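Local coordinates for geranyltranstransferase (Agrobacterium tumefaciens, PDB 2H8O), which probably condenses geranyl diphosphate with isopentenyl diphosphate to make farnesyl diphosphate, at residues Phe91-Ser96 with Arg227-Ala232. Numbering follows the deposited sequence. Where two conformers were deposited one is given.
Sequences FLVIES and RFACEA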
loop_
_atom_site.group_PDB
_atom_site.type_symbol
_atom_site.label_atom_id
_atom_site.label_comp_id
_atom_site.label_asym_id
_atom_site.label_seq_id
_atom_site.Cartn_x
_atom_site.Cartn_y
_atom_site.Cartn_z
ATOM N N PHE A 91 -1.758 -20.393 -0.878
ATOM C CA PHE A 91 -1.948 -21.710 -1.453
ATOM C C PHE A 91 -2.360 -21.578 -2.916
ATOM O O PHE A 91 -1.818 -22.257 -3.809
ATOM C CB PHE A 91 -3.005 -22.496 -0.675
ATOM C CG PHE A 91 -3.469 -23.723 -1.373
ATOM C CD1 PHE A 91 -2.891 -24.955 -1.119
ATOM C CD2 PHE A 91 -4.489 -23.653 -2.313
ATOM C CE1 PHE A 91 -3.347 -26.090 -1.794
ATOM C CE2 PHE A 91 -4.922 -24.790 -2.977
ATOM C CZ PHE A 91 -4.361 -25.984 -2.713
ATOM N N LEU A 92 -3.331 -20.696 -3.164
ATOM C CA LEU A 92 -3.873 -20.536 -4.508
ATOM C C LEU A 92 -2.829 -19.960 -5.474
ATOM O O LEU A 92 -2.728 -20.394 -6.638
ATOM C CB LEU A 92 -5.148 -19.681 -4.486
ATOM C CG LEU A 92 -6.363 -20.339 -3.806
ATOM C CD1 LEU A 92 -7.449 -19.297 -3.516
ATOM C CD2 LEU A 92 -6.914 -21.487 -4.648
ATOM N N VAL A 93 -2.031 -19.005 -5.006
ATOM C CA VAL A 93 -0.937 -18.468 -5.823
ATOM C C VAL A 93 0.075 -19.574 -6.194
ATOM O O VAL A 93 0.396 -19.812 -7.385
ATOM C CB VAL A 93 -0.221 -17.309 -5.134
ATOM C CG1 VAL A 93 0.954 -16.844 -6.005
ATOM C CG2 VAL A 93 -1.198 -16.148 -4.852
ATOM N N ILE A 94 0.558 -20.261 -5.172
ATOM C CA ILE A 94 1.539 -21.329 -5.346
ATOM C C ILE A 94 1.015 -22.385 -6.320
ATOM O O ILE A 94 1.734 -22.846 -7.214
ATOM C CB ILE A 94 1.872 -21.965 -3.972
ATOM C CG1 ILE A 94 2.671 -20.967 -3.106
ATOM C CG2 ILE A 94 2.657 -23.281 -4.153
ATOM C CD1 ILE A 94 2.701 -21.300 -1.641
ATOM N N GLU A 95 -0.235 -22.796 -6.133
ATOM C CA GLU A 95 -0.779 -23.898 -6.944
ATOM C C GLU A 95 -1.181 -23.463 -8.363
ATOM O O GLU A 95 -1.100 -24.248 -9.298
ATOM C CB GLU A 95 -1.893 -24.630 -6.195
ATOM C CG GLU A 95 -1.373 -25.345 -4.915
ATOM C CD GLU A 95 -0.254 -26.384 -5.203
ATOM O OE1 GLU A 95 -0.266 -27.019 -6.289
ATOM O OE2 GLU A 95 0.634 -26.612 -4.330
ATOM N N SER A 96 -1.581 -22.205 -8.524
ATOM C CA SER A 96 -1.819 -21.652 -9.861
ATOM C C SER A 96 -0.499 -21.600 -10.627
ATOM O O SER A 96 -0.420 -22.008 -11.796
ATOM C CB SER A 96 -2.436 -20.255 -9.785
ATOM O OG SER A 96 -2.663 -19.739 -11.088
ATOM N N ARG A 227 -9.705 -14.056 -6.542
ATOM C CA ARG A 227 -9.523 -13.869 -7.974
ATOM C C ARG A 227 -8.058 -13.573 -8.316
ATOM O O ARG A 227 -7.445 -14.235 -9.160
ATOM C CB ARG A 227 -10.453 -12.734 -8.456
ATOM C CG ARG A 227 -10.331 -12.390 -9.924
ATOM C CD ARG A 227 -11.023 -11.047 -10.220
ATOM N NE ARG A 227 -10.196 -9.917 -9.789
ATOM C CZ ARG A 227 -10.639 -8.742 -9.354
ATOM N NH1 ARG A 227 -11.939 -8.505 -9.207
ATOM N NH2 ARG A 227 -9.760 -7.807 -9.014
ATOM N N PHE A 228 -7.504 -12.575 -7.636
ATOM C CA PHE A 228 -6.123 -12.198 -7.824
ATOM C C PHE A 228 -5.197 -13.404 -7.563
ATOM O O PHE A 228 -4.245 -13.628 -8.311
ATOM C CB PHE A 228 -5.729 -11.040 -6.901
ATOM C CG PHE A 228 -4.245 -10.812 -6.857
ATOM C CD1 PHE A 228 -3.612 -10.014 -7.801
ATOM C CD2 PHE A 228 -3.470 -11.444 -5.904
ATOM C CE1 PHE A 228 -2.236 -9.859 -7.784
ATOM C CE2 PHE A 228 -2.085 -11.297 -5.883
ATOM C CZ PHE A 228 -1.466 -10.509 -6.818
ATOM N N ALA A 229 -5.443 -14.159 -6.495
ATOM C CA ALA A 229 -4.539 -15.263 -6.138
ATOM C C ALA A 229 -4.361 -16.244 -7.291
ATOM O O ALA A 229 -3.274 -16.718 -7.570
ATOM C CB ALA A 229 -5.066 -15.997 -4.921
ATOM N N CYS A 230 -5.459 -16.535 -7.961
ATOM C CA CYS A 230 -5.463 -17.492 -9.066
ATOM C C CYS A 230 -4.933 -16.882 -10.343
ATOM O O CYS A 230 -4.140 -17.486 -11.039
ATOM C CB CYS A 230 -6.865 -18.007 -9.277
ATOM S SG CYS A 230 -7.444 -19.011 -7.866
ATOM N N GLU A 231 -5.382 -15.669 -10.647
ATOM C CA GLU A 231 -4.908 -14.969 -11.840
ATOM C C GLU A 231 -3.404 -14.709 -11.787
ATOM O O GLU A 231 -2.718 -14.748 -12.809
ATOM C CB GLU A 231 -5.709 -13.672 -12.080
ATOM C CG GLU A 231 -5.387 -12.977 -13.412
ATOM C CD GLU A 231 -6.182 -11.718 -13.654
ATOM O OE1 GLU A 231 -7.013 -11.366 -12.806
ATOM O OE2 GLU A 231 -5.996 -11.097 -14.724
ATOM N N ALA A 232 -2.890 -14.459 -10.579
ATOM C CA ALA A 232 -1.463 -14.216 -10.381
ATOM C C ALA A 232 -0.581 -15.337 -10.913
ATOM O O ALA A 232 0.525 -15.080 -11.389
ATOM C CB ALA A 232 -1.163 -13.981 -8.906
#
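Ala229 CB fits between two side chains of the facing helix, 3.7 Å from Leu92 CB and 3.9 Å from Val93 CG2. Ala229 O has no conventional partner; Val93 CA comes to 3.4 Å from it in a CA-H...O contact, and Val93 CG2 packs against the same oxygen. Beside this, Cys230 SG lies 4.1 Å from Leu92 CD2. In one of its two modelled conformers Ser96 OG donates a hydrogen bond of 2.7 Å to Cys230 O, so the bond is probably only part-time. There the hydroxyl lies in the carbonyl plane and meets a lone pair; with OG anti to the backbone N (chi1 -180°) it projects to the other helix. With Ala229 facing Leu92 and Val93, and Ser96 close to Cys230, the axes of the two segments come within 7.4 Å, at 21° to parallel. To the side, Phe228 packs on helix 175-189, with Ala232 CB above one face of its ring, toward the rim; Glu231, pointing away, forms salt bridges with Arg244 and Arg248. The contact is buried in the predominantly helical fold of the polyprenyl synthetases, joining helices 88-99 and 211-237, with Leu92, Ser96 and Cys230 also touching helix 241-267 and Leu92 meeting Leu323 of helix 321-331.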